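Local coordinates for molybdate-binding protein MolA (Haemophilus influenzae, PDB 3PSH), which binds molybdate and tungstate in the periplasm as the solute-binding component of the low-affinity molybdate importer MolBCA, at residues Arg168-Leu171 against Ala172-Gly176; Tyr298-Arg301 against Phe302-Val305; Asp177-Ala180 against Asp181-Val184; Thr202-Met205 against Met206-Gly210. All coordinates share one frame; numbering follows the deposited sequence. Where two conformers were deposited one is given.

Contact 1. Residues Arg168-Leu171 against Ala172-Gly176; sequences RKLL and ADRLG
Lys169 reaches one turn along the helix to Asp173 and closes an i to i+4 salt bridge, with Lys169 NZ 2.6 Å from Asp173 OD2. The carboxylate oxygen uses its syn lone pair, on the side of OD1. Lysine suits this exposed position because its long chain runs out with CG anti to the backbone N (chi1 178°) and bends only at its last torsion (chi4 38°), which brings the ammonium group round to the carboxylate oxygen. One residue further on, Leu170 meets Arg174. Here the methyl CD1 of Leu170 lies over the centre of one face of the Arg174 guanidinium, 3.6 Å from Arg174 CZ. Covering a face in this way keeps the N-H groups at the edge available, and Arg174 NH2 forms a salt bridge with Asp304. The backbone donors are satisfied in the regular alpha-helical pattern. Ala172 N bonds to Arg168 O at 2.9 Å, Asp173 N to Lys169 O at 2.9 Å and Arg174 N to Leu170 O at 2.8 Å. The last of the series, Leu175 N to Leu171 O at 3.1 Å, is weak, with an N-H...O angle of only 131°. Arg168 turns away from this turn of helix, and its guanidinium is held by Glu290 and Asn137. Helix 168-175 is thus amphipathic: Lys169, Ala172 and Asp173 lie at the surface, whereas Leu171 packs on Glu290 and Ala294 and Leu175 on Ala294 of helix 283-297, and Arg168 touches Tyr201 and His208 of helix 201-208.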
loop_
_atom_site.group_PDB
_atom_site.type_symbol
_atom_site.label_atom_id
_atom_site.label_comp_id
_atom_site.label_asym_id
_atom_site.label_seq_id
_atom_site.Cartn_x
_atom_site.Cartn_y
_atom_site.Cartn_z
ATOM N N ARG A 168 14.124 -4.130 -8.683
ATOM C CA ARG A 168 14.749 -2.950 -8.075
ATOM C C ARG A 168 16.156 -2.720 -8.708
ATOM O O ARG A 168 16.518 -1.557 -8.988
ATOM C CB ARG A 168 14.908 -3.200 -6.555
ATOM C CG ARG A 168 13.623 -2.807 -5.866
ATOM C CD ARG A 168 13.636 -1.299 -5.598
ATOM N NE ARG A 168 12.388 -0.639 -5.078
ATOM C CZ ARG A 168 12.161 -0.482 -3.750
ATOM N NH1 ARG A 168 13.037 -0.977 -2.860
ATOM N NH2 ARG A 168 11.133 0.192 -3.330
ATOM N N LYS A 169 16.863 -3.802 -8.990
ATOM C CA LYS A 169 18.214 -3.663 -9.616
ATOM C C LYS A 169 18.174 -3.018 -11.018
ATOM O O LYS A 169 18.948 -2.054 -11.249
ATOM C CB LYS A 169 19.045 -4.940 -9.554
ATOM C CG LYS A 169 20.403 -4.795 -10.248
ATOM C CD LYS A 169 21.036 -6.198 -10.586
ATOM C CE LYS A 169 22.135 -6.167 -11.712
ATOM N NZ LYS A 169 22.975 -4.924 -11.597
ATOM N N LEU A 170 17.246 -3.475 -11.852
ATOM C CA LEU A 170 17.003 -2.878 -13.145
ATOM C C LEU A 170 16.828 -1.363 -13.022
ATOM O O LEU A 170 17.476 -0.540 -13.715
ATOM C CB LEU A 170 15.765 -3.549 -13.788
ATOM C CG LEU A 170 15.254 -2.841 -15.059
ATOM C CD1 LEU A 170 16.244 -3.173 -16.246
ATOM C CD2 LEU A 170 13.878 -3.371 -15.410
ATOM N N LEU A 171 15.916 -0.930 -12.125
ATOM C CA LEU A 171 15.685 0.529 -12.024
ATOM C C LEU A 171 16.906 1.250 -11.455
ATOM O O LEU A 171 17.154 2.353 -11.898
ATOM C CB LEU A 171 14.477 0.821 -11.121
ATOM C CG LEU A 171 13.164 0.145 -11.641
ATOM C CD1 LEU A 171 12.044 0.564 -10.734
ATOM C CD2 LEU A 171 12.813 0.433 -13.129
ATOM N N ALA A 172 17.612 0.666 -10.459
ATOM C CA ALA A 172 18.793 1.341 -9.908
ATOM C C ALA A 172 19.837 1.567 -11.029
ATOM O O ALA A 172 20.465 2.647 -11.119
ATOM C CB ALA A 172 19.369 0.497 -8.736
ATOM N N ASP A 173 19.949 0.574 -11.880
ATOM C CA ASP A 173 20.985 0.553 -12.970
ATOM C C ASP A 173 20.571 1.543 -14.074
ATOM O O ASP A 173 21.391 2.365 -14.510
ATOM C CB ASP A 173 21.082 -0.858 -13.575
ATOM C CG ASP A 173 21.892 -1.830 -12.694
ATOM O OD1 ASP A 173 22.567 -1.395 -11.743
ATOM O OD2 ASP A 173 21.850 -3.002 -13.000
ATOM N N ARG A 174 19.308 1.500 -14.475
ATOM C CA ARG A 174 18.866 2.326 -15.664
ATOM C C ARG A 174 18.668 3.768 -15.330
ATOM O O ARG A 174 18.637 4.603 -16.224
ATOM C CB ARG A 174 17.580 1.761 -16.303
ATOM C CG ARG A 174 17.666 0.219 -16.668
ATOM C CD ARG A 174 18.163 0.127 -18.149
ATOM N NE ARG A 174 18.264 -1.247 -18.586
ATOM C CZ ARG A 174 17.418 -1.881 -19.420
ATOM N NH1 ARG A 174 16.331 -1.273 -19.896
ATOM N NH2 ARG A 174 17.632 -3.124 -19.744
ATOM N N LEU A 175 18.532 4.122 -14.030
ATOM C CA LEU A 175 18.186 5.481 -13.658
ATOM C C LEU A 175 19.249 6.053 -12.696
ATOM O O LEU A 175 19.121 7.156 -12.242
ATOM C CB LEU A 175 16.782 5.618 -12.964
ATOM C CG LEU A 175 15.666 5.075 -13.880
ATOM C CD1 LEU A 175 14.250 5.129 -13.143
ATOM C CD2 LEU A 175 15.652 5.892 -15.137
ATOM N N GLY A 176 20.336 5.318 -12.547
ATOM C CA GLY A 176 21.488 5.745 -11.693
ATOM C C GLY A 176 22.197 7.052 -11.993
ATOM O O GLY A 176 22.889 7.592 -11.076
#

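Contact 2. Residues Tyr298-Arg301 against Phe302-Val305; sequences YPQR and FQDV
Phe302 folds back against the residues just before it, and its ring is the main apolar element of this turn. Tyr298 O sits at the ring edge near its plane, 3.2 Å from Phe302 CD2, where the weakly positive ring hydrogens suit a carbonyl oxygen. Over one face lies Arg301 O. Arg301 CB also makes an off-centre CH-pi contact, 4.3 Å from the Phe302 ring centroid and 29° off its normal. The ring reaches this place with CG anti to the carbonyl carbon (chi1 -66°), and Tyr298 CB touches Phe302 CE2 at 4.0 Å. Arg301 adds the aliphatic base of its side chain here, while its extended chain takes the guanidinium away to a salt bridge with Asp177; an arginine can serve both environments. Gln303 lies alongside Gln300, both side chains pointing the same way with amide planes 17° apart. Gln303 NE2 is 3.1 Å from Pro299 O. In the backbone, Phe302 N donates to Pro299 O at 3.2 Å. Two waters join the segments: one accepts from Gln303 N at 2.8 Å and donates to Gln300 O, and the other donates to both Arg301 O and Asp304 OD1, of a carboxylate that is also salt-bridged to Arg174. Proline at 299, with its fixed phi, fits the start of the tight turn. The chain leaves helix 283-297 at Tyr298, makes a short 3-10 segment through 299-301 and then a type I beta turn from Phe302 to Val305, a compact interhelical connection leading to helix 307-319.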
loop_
_atom_site.group_PDB
_atom_site.type_symbol
_atom_site.label_atom_id
_atom_site.label_comp_id
_atom_site.label_asym_id
_atom_site.label_seq_id
_atom_site.Cartn_x
_atom_site.Cartn_y
_atom_site.Cartn_z
ATOM N N TYR A 298 10.553 7.569 -18.376
ATOM C CA TYR A 298 11.770 7.378 -19.208
ATOM C C TYR A 298 11.541 6.314 -20.192
ATOM O O TYR A 298 12.258 5.319 -20.208
ATOM C CB TYR A 298 12.986 7.026 -18.344
ATOM C CG TYR A 298 13.272 8.063 -17.229
ATOM C CD1 TYR A 298 14.227 9.100 -17.421
ATOM C CD2 TYR A 298 12.541 8.034 -16.015
ATOM C CE1 TYR A 298 14.450 10.035 -16.375
ATOM C CE2 TYR A 298 12.796 8.952 -15.001
ATOM C CZ TYR A 298 13.743 9.999 -15.208
ATOM O OH TYR A 298 14.054 11.010 -14.306
ATOM N N PRO A 299 10.546 6.528 -21.118
ATOM C CA PRO A 299 10.224 5.391 -22.048
ATOM C C PRO A 299 11.442 4.897 -22.884
ATOM O O PRO A 299 11.562 3.704 -23.137
ATOM C CB PRO A 299 9.183 5.974 -22.954
ATOM C CG PRO A 299 9.394 7.580 -22.868
ATOM C CD PRO A 299 9.720 7.722 -21.365
ATOM N N GLN A 300 12.355 5.813 -23.231
ATOM C CA GLN A 300 13.458 5.435 -24.131
ATOM C C GLN A 300 14.512 4.656 -23.412
ATOM O O GLN A 300 15.481 4.236 -24.048
ATOM C CB GLN A 300 14.074 6.731 -24.701
ATOM C CG GLN A 300 13.051 7.529 -25.583
ATOM C CD GLN A 300 12.156 6.577 -26.419
ATOM O OE1 GLN A 300 12.614 5.543 -26.988
ATOM N NE2 GLN A 300 10.809 6.900 -26.442
ATOM N N ARG A 301 14.337 4.464 -22.069
ATOM C CA ARG A 301 15.353 3.665 -21.335
ATOM C C ARG A 301 14.852 2.279 -21.043
ATOM O O ARG A 301 15.640 1.487 -20.494
ATOM C CB ARG A 301 15.827 4.259 -20.004
ATOM C CG ARG A 301 16.494 5.607 -20.116
ATOM C CD ARG A 301 16.834 6.209 -18.679
ATOM N NE ARG A 301 17.480 7.499 -18.900
ATOM C CZ ARG A 301 18.505 7.953 -18.154
ATOM N NH1 ARG A 301 18.985 7.212 -17.189
ATOM N NH2 ARG A 301 19.134 9.116 -18.393
ATOM N N PHE A 302 13.574 1.983 -21.429
ATOM C CA PHE A 302 12.935 0.748 -21.031
ATOM C C PHE A 302 12.224 0.003 -22.179
ATOM O O PHE A 302 11.299 -0.734 -21.940
ATOM C CB PHE A 302 11.962 1.012 -19.837
ATOM C CG PHE A 302 12.694 1.425 -18.598
ATOM C CD1 PHE A 302 13.407 0.470 -17.815
ATOM C CD2 PHE A 302 12.729 2.807 -18.231
ATOM C CE1 PHE A 302 14.123 0.900 -16.622
ATOM C CE2 PHE A 302 13.441 3.240 -17.038
ATOM C CZ PHE A 302 14.143 2.242 -16.226
ATOM N N GLN A 303 12.613 0.257 -23.432
ATOM C CA GLN A 303 11.859 -0.362 -24.535
ATOM C C GLN A 303 11.902 -1.842 -24.633
ATOM O O GLN A 303 10.947 -2.451 -25.121
ATOM C CB GLN A 303 12.339 0.340 -25.860
ATOM C CG GLN A 303 11.916 1.830 -26.007
ATOM C CD GLN A 303 10.433 2.073 -26.114
ATOM O OE1 GLN A 303 9.656 1.202 -26.557
ATOM N NE2 GLN A 303 10.041 3.283 -25.862
ATOM N N ASP A 304 12.964 -2.419 -24.072
ATOM C CA ASP A 304 13.144 -3.849 -23.955
ATOM C C ASP A 304 12.346 -4.455 -22.818
ATOM O O ASP A 304 12.362 -5.678 -22.671
ATOM C CB ASP A 304 14.607 -4.340 -23.660
ATOM C CG ASP A 304 15.234 -3.646 -22.437
ATOM O OD1 ASP A 304 15.020 -2.390 -22.363
ATOM O OD2 ASP A 304 16.006 -4.252 -21.670
ATOM N N VAL A 305 11.805 -3.615 -21.939
ATOM C CA VAL A 305 11.126 -4.170 -20.716
ATOM C C VAL A 305 9.671 -4.394 -21.050
ATOM O O VAL A 305 8.910 -3.442 -21.215
ATOM C CB VAL A 305 11.279 -3.189 -19.538
ATOM C CG1 VAL A 305 10.494 -3.675 -18.343
ATOM C CG2 VAL A 305 12.793 -3.115 -19.186
HETATM O O HOH W 1 15.011 1.429 -24.386
HETATM O O HOH W 2 16.816 -0.393 -22.795
#

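Contact 3. Residues Asp177-Ala180 against Asp181-Val184; sequences DVSA and DKRV
Val178 turns its side chain toward the residues that follow, and CG1, placed anti to the backbone N (chi1 -178°), comes 3.8 Å from Arg183 N. The valine methyl thus lies against the backbone at Lys182 and Arg183, while the Val178 carbonyl faces a water. That water donates to Val178 O at 2.8 Å and accepts from Arg183 NE at 2.8 Å, meeting the guanidinium at its edge and in its plane. The bend of the Arg183 chain at chi3 (-90°) brings NE round to the water. Ser179 provides the main backbone acceptor: its O takes two N-H groups, Lys182 N at 3.0 Å and Arg183 N at 2.9 Å. Ser179 OG also lies against the aliphatic start of the lysine, 3.4 Å from Lys182 CG, a small polar group suited to the solvent-facing surface. Ala180 follows at the bend with a small side chain at the surface. The loop links helix 168-175 to strand 184-188 of the second parallel sheet, where Val184 bonds to Gly210 and Tyr212. With two donors converging on one oxygen and a water carrying a second link, the loop is closed by backbone polarity more than by side-chain packing. The charged end of Arg183 goes beyond it, NH1 bonding to the carbonyls of Glu207 and Ala211, so a single arginine probably steadies both this loop and the end of the neighbouring helix.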
loop_
_atom_site.group_PDB
_atom_site.type_symbol
_atom_site.label_atom_id
_atom_site.label_comp_id
_atom_site.label_asym_id
_atom_site.label_seq_id
_atom_site.Cartn_x
_atom_site.Cartn_y
_atom_site.Cartn_z
ATOM N N ASP A 177 22.053 7.539 -13.248
ATOM C CA ASP A 177 22.584 8.881 -13.669
ATOM C C ASP A 177 21.606 10.029 -13.604
ATOM O O ASP A 177 21.925 11.171 -13.996
ATOM C CB ASP A 177 23.079 8.806 -15.111
ATOM C CG ASP A 177 21.927 8.525 -16.085
ATOM O OD1 ASP A 177 21.148 7.594 -15.833
ATOM O OD2 ASP A 177 21.850 9.213 -17.076
ATOM N N VAL A 178 20.404 9.798 -13.079
ATOM C CA VAL A 178 19.496 10.911 -12.933
ATOM C C VAL A 178 19.821 11.830 -11.751
ATOM O O VAL A 178 19.579 11.500 -10.578
ATOM C CB VAL A 178 18.035 10.428 -12.876
ATOM C CG1 VAL A 178 17.098 11.601 -12.778
ATOM C CG2 VAL A 178 17.736 9.625 -14.149
ATOM N N SER A 179 20.259 13.039 -12.109
ATOM C CA SER A 179 20.667 13.965 -11.112
ATOM C C SER A 179 19.488 14.619 -10.388
ATOM O O SER A 179 18.345 14.641 -10.914
ATOM C CB SER A 179 21.549 15.081 -11.686
ATOM O OG SER A 179 20.837 15.911 -12.624
ATOM N N ALA A 180 19.773 15.163 -9.190
ATOM C CA ALA A 180 18.680 15.789 -8.448
ATOM C C ALA A 180 18.019 16.910 -9.200
ATOM O O ALA A 180 16.824 17.193 -8.944
ATOM C CB ALA A 180 19.106 16.262 -6.999
ATOM N N ASP A 181 18.770 17.675 -10.004
ATOM C CA ASP A 181 18.078 18.787 -10.652
ATOM C C ASP A 181 17.134 18.276 -11.815
ATOM O O ASP A 181 16.212 19.009 -12.195
ATOM C CB ASP A 181 19.114 19.828 -11.079
ATOM C CG ASP A 181 18.511 20.971 -11.907
ATOM O OD1 ASP A 181 17.991 21.927 -11.307
ATOM O OD2 ASP A 181 18.474 20.822 -13.142
ATOM N N LYS A 182 17.351 17.058 -12.293
ATOM C CA LYS A 182 16.587 16.465 -13.420
ATOM C C LYS A 182 15.481 15.561 -12.993
ATOM O O LYS A 182 14.553 15.314 -13.765
ATOM C CB LYS A 182 17.485 15.648 -14.370
ATOM C CG LYS A 182 18.642 16.469 -15.162
ATOM C CD LYS A 182 18.037 17.550 -16.072
ATOM C CE LYS A 182 19.105 18.075 -17.123
ATOM N NZ LYS A 182 19.600 16.946 -17.979
ATOM N N ARG A 183 15.591 14.995 -11.812
ATOM C CA ARG A 183 14.478 14.160 -11.309
ATOM C C ARG A 183 13.145 14.841 -11.504
ATOM O O ARG A 183 12.960 16.052 -11.180
ATOM C CB ARG A 183 14.838 13.883 -9.827
ATOM C CG ARG A 183 14.175 12.813 -9.128
ATOM C CD ARG A 183 14.859 12.760 -7.672
ATOM N NE ARG A 183 16.037 11.855 -7.638
ATOM C CZ ARG A 183 15.913 10.508 -7.722
ATOM N NH1 ARG A 183 14.690 9.946 -7.841
ATOM N NH2 ARG A 183 16.967 9.650 -7.726
ATOM N N VAL A 184 12.144 14.046 -11.921
ATOM C CA VAL A 184 10.823 14.595 -12.391
ATOM C C VAL A 184 9.986 14.969 -11.162
ATOM O O VAL A 184 9.797 14.105 -10.248
ATOM C CB VAL A 184 10.072 13.539 -13.265
ATOM C CG1 VAL A 184 8.668 14.140 -13.600
ATOM C CG2 VAL A 184 10.856 13.199 -14.507
HETATM O O HOH W 3 18.709 12.534 -8.092
#

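Contact 4. Residues Thr202-Met205 against Met206-Gly210; sequences TGLM and MEHAG
The imidazole of His208 meets Leu204 O at its edge, near the ring plane, with Leu204 O 2.9 Å from His208 CD2. A polarised ring C-H is well suited to face a carbonyl oxygen, and the same oxygen accepts the backbone bond from His208 N at 3.0 Å. Beyond the helix, His208 NE2 bonds to Asp133, which fixes the turn of the ring. The side chains of Glu207 and Leu204 cross, with Glu207 OE1 3.7 Å from Leu204 CD2. On another side of the helix Thr202 and Met206 run side by side, and the extended methionine (chi3 -180°) brings CE within 4.0 Å of Thr202 CG2; its flexible, apolar chain fills a buried position. Further bonds run from Met206 N to Thr202 O and from Glu207 N to Gly203 O. Gly210, with positive phi, is the C' residue of a Schellman motif that ends the helix, Gly210 N bonding to Glu207 O at 3.1 Å and Ala211 N to Met206 O. Helix 201-208 is wedged between several elements: Leu204 meets helix 132-151, Met205 and Ala209 pack on helix 283-297, and Thr202 and Met206 rest against strand 184-188.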
loop_
_atom_site.group_PDB
_atom_site.type_symbol
_atom_site.label_atom_id
_atom_site.label_comp_id
_atom_site.label_asym_id
_atom_site.label_seq_id
_atom_site.Cartn_x
_atom_site.Cartn_y
_atom_site.Cartn_z
ATOM N N THR A 202 4.778 6.411 -0.912
ATOM C CA THR A 202 4.508 7.296 -2.085
ATOM C C THR A 202 5.837 7.907 -2.619
ATOM O O THR A 202 6.190 7.725 -3.816
ATOM C CB THR A 202 3.515 8.391 -1.702
ATOM O OG1 THR A 202 2.332 7.817 -1.048
ATOM C CG2 THR A 202 3.096 9.174 -2.966
ATOM N N GLY A 203 6.585 8.599 -1.743
ATOM C CA GLY A 203 7.794 9.359 -2.244
ATOM C C GLY A 203 8.888 8.354 -2.658
ATOM O O GLY A 203 9.760 8.677 -3.462
ATOM N N LEU A 204 8.921 7.140 -2.040
ATOM C CA LEU A 204 9.900 6.091 -2.362
ATOM C C LEU A 204 9.619 5.552 -3.735
ATOM O O LEU A 204 10.524 5.316 -4.549
ATOM C CB LEU A 204 9.919 4.934 -1.343
ATOM C CG LEU A 204 10.657 5.402 -0.026
ATOM C CD1 LEU A 204 10.279 4.488 1.062
ATOM C CD2 LEU A 204 12.141 5.281 -0.271
ATOM N N MET A 205 8.333 5.354 -4.034
ATOM C CA MET A 205 8.005 4.845 -5.405
ATOM C C MET A 205 8.458 5.852 -6.453
ATOM O O MET A 205 9.082 5.451 -7.426
ATOM C CB MET A 205 6.509 4.595 -5.597
ATOM C CG MET A 205 6.145 4.050 -7.008
ATOM S SD MET A 205 4.275 3.816 -7.011
ATOM C CE MET A 205 3.704 5.490 -7.161
ATOM N N MET A 206 8.247 7.124 -6.130
ATOM C CA MET A 206 8.675 8.202 -7.041
ATOM C C MET A 206 10.217 8.185 -7.125
ATOM O O MET A 206 10.790 8.109 -8.255
ATOM C CB MET A 206 8.182 9.513 -6.503
ATOM C CG MET A 206 6.644 9.554 -6.628
ATOM S SD MET A 206 6.094 11.143 -6.069
ATOM C CE MET A 206 4.255 11.107 -6.237
ATOM N N GLU A 207 10.919 8.033 -6.015
ATOM C CA GLU A 207 12.421 8.083 -6.108
ATOM C C GLU A 207 12.994 6.965 -6.943
ATOM O O GLU A 207 13.943 7.146 -7.765
ATOM C CB GLU A 207 13.011 7.981 -4.697
ATOM C CG GLU A 207 12.863 9.277 -3.956
ATOM C CD GLU A 207 13.278 9.131 -2.444
ATOM O OE1 GLU A 207 13.813 8.031 -2.112
ATOM O OE2 GLU A 207 13.134 10.112 -1.725
ATOM N N HIS A 208 12.455 5.759 -6.782
ATOM C CA HIS A 208 12.981 4.587 -7.480
ATOM C C HIS A 208 12.724 4.645 -9.000
ATOM O O HIS A 208 13.378 3.984 -9.762
ATOM C CB HIS A 208 12.391 3.320 -6.893
ATOM C CG HIS A 208 13.001 2.961 -5.568
ATOM N ND1 HIS A 208 14.163 2.207 -5.437
ATOM C CD2 HIS A 208 12.569 3.230 -4.303
ATOM C CE1 HIS A 208 14.439 2.056 -4.136
ATOM N NE2 HIS A 208 13.507 2.690 -3.436
ATOM N N ALA A 209 11.736 5.441 -9.393
ATOM C CA ALA A 209 11.459 5.572 -10.822
ATOM C C ALA A 209 11.952 6.927 -11.359
ATOM O O ALA A 209 11.455 7.459 -12.347
ATOM C CB ALA A 209 9.919 5.374 -11.080
ATOM N N GLY A 210 12.915 7.547 -10.657
ATOM C CA GLY A 210 13.547 8.782 -11.260
ATOM C C GLY A 210 12.742 10.055 -11.115
ATOM O O GLY A 210 12.890 11.011 -11.946
#

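The four contacts form one connected region. Contacts 1 and 2 meet through a salt bridge, Arg174 NH2 to Asp304 OD2 at 2.8 Å, and contacts 2 and 3 through another, Arg301 NH1 to Asp177 OD1 at 2.6 Å. Contact 4 is tied to contact 2 by Tyr298 OH and Gly210 O, 2.6 Å apart, and to contact 3 by Val184 N and Gly210 O, 3.1 Å apart; it packs on contact 1, Leu175 CD1 lying 3.4 Å from Ala209 C. Contact 4 alone comes near the ligand: the side chain of Thr202 is about 6 Å from the molybdate and about 3 Å from that of Tyr196, which binds it. The Arg168 side chain lies about 14 Å from the ion.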